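Interferon-activable protein 202 (Mus musculus, PDB 4L5R) binds double-stranded DNA non-specifically through its first HIN-200 domain and inhibits AIM2 inflammasome activation, probably by sequestering cytoplasmic DNA. Local coordinates at residues F143-N148 with I152-D157; S114-L119 with P185-G190. One frame throughout, in Å; residues are numbered along the deposited sequence. Where two conformers were deposited one is given.

How the interactions relate
Both contacts reach the second of the domain's two beta sheets. Strands 151-156 and 186-188 are parallel neighbours in it, and the contact centres lie 9 Å apart. Interaction 1 is a beta hairpin. Interaction 2 packs Ile116 and Lys117, at the end of the helical segment, against Pro185 and Leu187. The two meet along the strand pair. Val155 N lies 2.8 Å from Leu187 O, and Asp157 N lies 2.9 Å from Ser189 OG, both probable hydrogen bonds. Along the chain the hairpin is nested inside the loop that interaction 2 closes. The nearest atoms are about 3 Å from the bound DNA for interaction 1, where Lys153 reaches a phosphate, and about 4 Å for interaction 2.

Interaction 1: residues F143-N148 with I152-D157; sequences FKIKDN and IKVVWD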
loop_
_atom_site.group_PDB
_atom_site.type_symbol
_atom_site.label_atom_id
_atom_site.label_comp_id
_atom_site.label_asym_id
_atom_site.label_seq_id
_atom_site.Cartn_x
_atom_site.Cartn_y
_atom_site.Cartn_z
ATOM N N PHE A 143 4.694 9.124 15.377
ATOM C CA PHE A 143 3.713 8.360 16.129
ATOM C C PHE A 143 4.478 7.291 16.880
ATOM O O PHE A 143 5.521 6.837 16.422
ATOM C CB PHE A 143 2.742 7.622 15.203
ATOM C CG PHE A 143 1.897 8.510 14.335
ATOM C CD1 PHE A 143 2.371 8.960 13.115
ATOM C CD2 PHE A 143 0.616 8.865 14.724
ATOM C CE1 PHE A 143 1.591 9.754 12.299
ATOM C CE2 PHE A 143 -0.177 9.674 13.905
ATOM C CZ PHE A 143 0.313 10.115 12.696
ATOM N N LYS A 144 3.958 6.900 18.033
ATOM C CA LYS A 144 4.360 5.638 18.634
ATOM C C LYS A 144 3.162 4.726 18.455
ATOM O O LYS A 144 2.091 4.977 19.028
ATOM C CB LYS A 144 4.667 5.836 20.121
ATOM C CG LYS A 144 5.049 4.560 20.845
ATOM C CD LYS A 144 5.331 4.865 22.321
ATOM C CE LYS A 144 5.664 3.611 23.099
ATOM N NZ LYS A 144 5.896 3.923 24.556
ATOM N N ILE A 145 3.313 3.701 17.619
ATOM C CA ILE A 145 2.247 2.729 17.453
ATOM C C ILE A 145 2.581 1.450 18.222
ATOM O O ILE A 145 3.734 1.207 18.563
ATOM C CB ILE A 145 1.983 2.406 15.974
ATOM C CG1 ILE A 145 3.245 1.871 15.285
ATOM C CG2 ILE A 145 1.461 3.654 15.246
ATOM C CD1 ILE A 145 2.974 1.236 13.878
ATOM N N LYS A 146 1.568 0.641 18.501
ATOM C CA LYS A 146 1.774 -0.547 19.317
ATOM C C LYS A 146 0.742 -1.610 18.997
ATOM O O LYS A 146 -0.319 -1.321 18.439
ATOM C CB LYS A 146 1.661 -0.183 20.797
ATOM C CG LYS A 146 0.275 0.292 21.197
ATOM C CD LYS A 146 0.145 0.402 22.705
ATOM C CE LYS A 146 -1.229 0.915 23.103
ATOM N NZ LYS A 146 -1.405 0.937 24.587
ATOM N N ASP A 147 1.073 -2.846 19.349
ATOM C CA ASP A 147 0.089 -3.903 19.444
ATOM C C ASP A 147 0.271 -4.515 20.840
ATOM O O ASP A 147 0.992 -3.958 21.668
ATOM C CB ASP A 147 0.218 -4.920 18.295
ATOM C CG ASP A 147 1.620 -5.521 18.164
ATOM O OD1 ASP A 147 2.306 -5.698 19.196
ATOM O OD2 ASP A 147 2.029 -5.855 17.021
ATOM N N ASN A 148 -0.384 -5.641 21.097
ATOM C CA ASN A 148 -0.365 -6.243 22.425
ATOM C C ASN A 148 1.033 -6.575 22.956
ATOM O O ASN A 148 1.236 -6.658 24.168
ATOM C CB ASN A 148 -1.260 -7.488 22.457
ATOM C CG ASN A 148 -1.060 -8.386 21.245
ATOM O OD1 ASN A 148 0.061 -8.563 20.764
ATOM N ND2 ASN A 148 -2.154 -8.950 20.737
ATOM N N ILE A 152 6.558 0.625 18.045
ATOM C CA ILE A 152 7.559 1.078 17.102
ATOM C C ILE A 152 7.252 2.526 16.718
ATOM O O ILE A 152 6.100 2.956 16.743
ATOM C CB ILE A 152 7.626 0.150 15.854
ATOM C CG1 ILE A 152 8.847 0.489 14.987
ATOM C CG2 ILE A 152 6.330 0.202 15.073
ATOM C CD1 ILE A 152 9.077 -0.455 13.796
ATOM N N LYS A 153 8.290 3.284 16.396
ATOM C CA LYS A 153 8.103 4.678 15.993
ATOM C C LYS A 153 7.758 4.787 14.508
ATOM O O LYS A 153 8.352 4.105 13.676
ATOM C CB LYS A 153 9.372 5.468 16.280
ATOM C CG LYS A 153 9.261 6.953 16.040
ATOM C CD LYS A 153 10.657 7.535 15.947
ATOM C CE LYS A 153 10.754 8.845 16.655
ATOM N NZ LYS A 153 12.162 9.315 16.606
ATOM N N VAL A 154 6.791 5.640 14.188
ATOM C CA VAL A 154 6.461 5.951 12.803
ATOM C C VAL A 154 6.862 7.393 12.530
ATOM O O VAL A 154 6.491 8.300 13.282
ATOM C CB VAL A 154 4.958 5.775 12.528
ATOM C CG1 VAL A 154 4.621 6.155 11.081
ATOM C CG2 VAL A 154 4.537 4.306 12.812
ATOM N N VAL A 155 7.640 7.584 11.469
ATOM C CA VAL A 155 8.080 8.901 11.030
ATOM C C VAL A 155 7.469 9.268 9.683
ATOM O O VAL A 155 7.769 8.641 8.661
ATOM C CB VAL A 155 9.629 8.985 10.961
ATOM C CG1 VAL A 155 10.081 10.340 10.400
ATOM C CG2 VAL A 155 10.245 8.756 12.368
ATOM N N TRP A 156 6.608 10.284 9.698
ATOM C CA TRP A 156 6.008 10.846 8.489
ATOM C C TRP A 156 6.738 12.146 8.158
ATOM O O TRP A 156 6.653 13.142 8.899
ATOM C CB TRP A 156 4.506 11.067 8.712
ATOM C CG TRP A 156 3.789 11.810 7.614
ATOM C CD1 TRP A 156 3.516 13.154 7.574
ATOM C CD2 TRP A 156 3.230 11.252 6.411
ATOM N NE1 TRP A 156 2.826 13.460 6.428
ATOM C CE2 TRP A 156 2.646 12.313 5.692
ATOM C CE3 TRP A 156 3.173 9.963 5.874
ATOM C CZ2 TRP A 156 2.007 12.123 4.472
ATOM C CZ3 TRP A 156 2.543 9.776 4.638
ATOM C CH2 TRP A 156 1.968 10.851 3.958
ATOM N N ASP A 157 7.476 12.104 7.050
ATOM C CA ASP A 157 8.491 13.088 6.693
ATOM C C ASP A 157 8.014 14.018 5.590
ATOM O O ASP A 157 8.692 14.989 5.257
ATOM C CB ASP A 157 9.727 12.348 6.173
ATOM C CG ASP A 157 10.995 12.767 6.868
ATOM O OD1 ASP A 157 10.902 13.287 7.996
ATOM O OD2 ASP A 157 12.085 12.565 6.289
#
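Phe143, Lys144 and Ile145 pair with Val154, Lys153 and Ile152 in the beta hairpin of strands 141-146 and 151-156. Phe143 with Val154 and Ile145 with Ile152 are hydrogen-bonded pairs; Lys144 with Lys153 is a non-hydrogen-bonded pair. Phe143 N bonds Val154 O at 2.9 Å, and Val154 N bonds Phe143 O at 2.8 Å. Ile145 N bonds Ile152 O at 3.0 Å, and Ile152 N bonds Ile145 O at 2.9 Å.

Phe143, Ile145, Ile152 and Val154 share one buried face. Ile145 and Ile152 lie side by side, with CG1 of Ile145 3.5 Å from CG2 of Ile152. Chi1 of 58° sets CG1 of Ile145 over toward Ile152, and the extended chi2 (168°) carries CD1 to Val154 CG2, 3.6 Å away. With only a methyl at Ile145, as in an alanine, the contacts of CG1 and CD1 with Ile152 CG2 and Val154 CG2 would probably be lost, opening a gap in this face. Phe143 CB meets Val154 CB at 3.9 Å, and its ring atom CD1 comes within 4.1 Å of Val154 CG1.

Lys144 and Lys153 lie on the other face. Lys144 NZ forms a salt bridge with Glu132, and Lys153 NZ with a phosphate of the bound DNA. Here the hairpin is part of the curled sheet of an OB fold, with its apolar side inward and Lys153 turned to the DNA.

Interaction 2: residues S114-L119 with P185-G190; sequences SKIKEL and PILHSG
The backbones of Lys117 and Pro185 come closest here, with their CA atoms 6.5 Å apart. Helix 113-116 runs into a type I beta turn from Ile116 to Leu119, closed by Leu119 N bonding Ile116 O at 3.0 Å. Pro185 leads into strand 186-188, a strand of the second OB-fold sheet. The contact therefore joins the helical connection between the two beta sheets to a strand of the second, 66 residues further along the chain. Strand 186-188 lies between strand 151-156, to which it is parallel, and strand 176-179, to which it is antiparallel.

Two side-chain pairs bridge the segments. Ile116 is buried, and its CG2 branch meets CD2 of Leu187 at 4.2 Å. The two side chains cross at about a right angle, methyl against methyl. Ile116 holds CG2 anti to its own backbone N, and this turns that methyl to Leu187. Ile125 of strand 124-136 touches both residues, and Phe129 also packs on Ile116, so the pair belongs to the buried interior of the fold.

Nearer the surface, Lys117 packs on Pro185. These two residues bury 43 and 45 Å² in the contact, more than Ile116 and Leu187 do. Only the aliphatic part of the lysine serves this contact. Its chain is fully extended beyond CB and carries NZ on to the carbonyl O of Asn151 and to a salt bridge with Asp150, at the start of strand 151-156 and in the turn before it. The polar end is thus tied to the hairpin, while CG of Lys117 comes within 4.3 Å of CB of Pro185.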
loop_
_atom_site.group_PDB
_atom_site.type_symbol
_atom_site.label_atom_id
_atom_site.label_comp_id
_atom_site.label_asym_id
_atom_site.label_seq_id
_atom_site.Cartn_x
_atom_site.Cartn_y
_atom_site.Cartn_z
ATOM N N SER A 114 6.600 -7.041 16.489
ATOM C CA SER A 114 7.840 -7.750 16.732
ATOM C C SER A 114 8.280 -8.471 15.451
ATOM O O SER A 114 9.470 -8.515 15.152
ATOM C CB SER A 114 7.758 -8.683 17.955
ATOM O OG SER A 114 6.801 -9.708 17.765
ATOM N N LYS A 115 7.328 -8.987 14.666
ATOM C CA LYS A 115 7.667 -9.660 13.412
ATOM C C LYS A 115 8.092 -8.657 12.335
ATOM O O LYS A 115 8.984 -8.931 11.522
ATOM C CB LYS A 115 6.497 -10.519 12.909
ATOM C CG LYS A 115 6.303 -11.841 13.663
ATOM C CD LYS A 115 7.448 -12.814 13.401
ATOM N N ILE A 116 7.449 -7.495 12.319
ATOM C CA ILE A 116 7.842 -6.460 11.378
ATOM C C ILE A 116 9.326 -6.127 11.531
ATOM O O ILE A 116 10.053 -6.007 10.529
ATOM C CB ILE A 116 6.964 -5.192 11.527
ATOM C CG1 ILE A 116 5.576 -5.448 10.918
ATOM C CG2 ILE A 116 7.632 -3.992 10.863
ATOM C CD1 ILE A 116 4.539 -4.379 11.274
ATOM N N LYS A 117 9.778 -6.029 12.787
ATOM C CA LYS A 117 11.145 -5.623 13.095
ATOM C C LYS A 117 12.210 -6.588 12.574
ATOM O O LYS A 117 13.378 -6.221 12.437
ATOM C CB LYS A 117 11.310 -5.404 14.606
ATOM C CG LYS A 117 10.552 -4.172 15.149
ATOM C CD LYS A 117 10.762 -4.011 16.655
ATOM C CE LYS A 117 10.066 -2.763 17.194
ATOM N NZ LYS A 117 10.311 -2.575 18.654
ATOM N N GLU A 118 11.809 -7.816 12.277
ATOM C CA GLU A 118 12.755 -8.824 11.802
ATOM C C GLU A 118 12.950 -8.799 10.285
ATOM O O GLU A 118 13.844 -9.467 9.759
ATOM C CB GLU A 118 12.307 -10.214 12.253
ATOM C CG GLU A 118 12.258 -10.376 13.771
ATOM N N LEU A 119 12.117 -8.034 9.581
ATOM C CA LEU A 119 12.213 -7.961 8.124
ATOM C C LEU A 119 13.434 -7.151 7.700
ATOM O O LEU A 119 14.035 -6.462 8.524
ATOM C CB LEU A 119 10.937 -7.370 7.517
ATOM C CG LEU A 119 9.654 -8.137 7.846
ATOM C CD1 LEU A 119 8.447 -7.472 7.209
ATOM C CD2 LEU A 119 9.774 -9.597 7.401
ATOM N N PRO A 185 14.710 0.157 15.283
ATOM C CA PRO A 185 14.010 0.129 13.996
ATOM C C PRO A 185 12.822 1.086 14.035
ATOM O O PRO A 185 12.250 1.320 15.100
ATOM C CB PRO A 185 13.518 -1.319 13.892
ATOM C CG PRO A 185 14.393 -2.101 14.816
ATOM C CD PRO A 185 14.728 -1.163 15.941
ATOM N N ILE A 186 12.444 1.623 12.876
ATOM C CA ILE A 186 11.309 2.518 12.799
ATOM C C ILE A 186 10.636 2.312 11.452
ATOM O O ILE A 186 11.197 1.669 10.570
ATOM C CB ILE A 186 11.730 3.999 12.868
ATOM C CG1 ILE A 186 12.616 4.345 11.672
ATOM C CG2 ILE A 186 12.444 4.319 14.199
ATOM C CD1 ILE A 186 12.978 5.826 11.578
ATOM N N LEU A 187 9.447 2.873 11.295
ATOM C CA LEU A 187 8.803 2.910 9.988
ATOM C C LEU A 187 8.849 4.348 9.496
ATOM O O LEU A 187 8.407 5.257 10.198
ATOM C CB LEU A 187 7.359 2.454 10.111
ATOM C CG LEU A 187 7.196 1.076 10.724
ATOM C CD1 LEU A 187 5.711 0.741 10.806
ATOM C CD2 LEU A 187 7.971 0.063 9.871
ATOM N N HIS A 188 9.396 4.551 8.302
ATOM C CA HIS A 188 9.629 5.895 7.770
ATOM C C HIS A 188 8.870 6.060 6.455
ATOM O O HIS A 188 8.792 5.129 5.645
ATOM C CB HIS A 188 11.134 6.112 7.546
ATOM C CG HIS A 188 11.526 7.545 7.345
ATOM N ND1 HIS A 188 11.334 8.212 6.154
ATOM C CD2 HIS A 188 12.120 8.432 8.182
ATOM C CE1 HIS A 188 11.784 9.450 6.267
ATOM N NE2 HIS A 188 12.263 9.610 7.490
ATOM N N SER A 189 8.301 7.241 6.227
ATOM C CA SER A 189 7.560 7.457 4.999
ATOM C C SER A 189 8.492 7.438 3.790
ATOM O O SER A 189 9.696 7.693 3.917
ATOM C CB SER A 189 6.812 8.792 5.055
ATOM O OG SER A 189 7.710 9.858 5.306
ATOM N N GLY A 190 7.918 7.143 2.622
ATOM C CA GLY A 190 8.614 7.209 1.347
ATOM C C GLY A 190 7.730 7.935 0.338
ATOM O O GLY A 190 6.654 8.423 0.692
#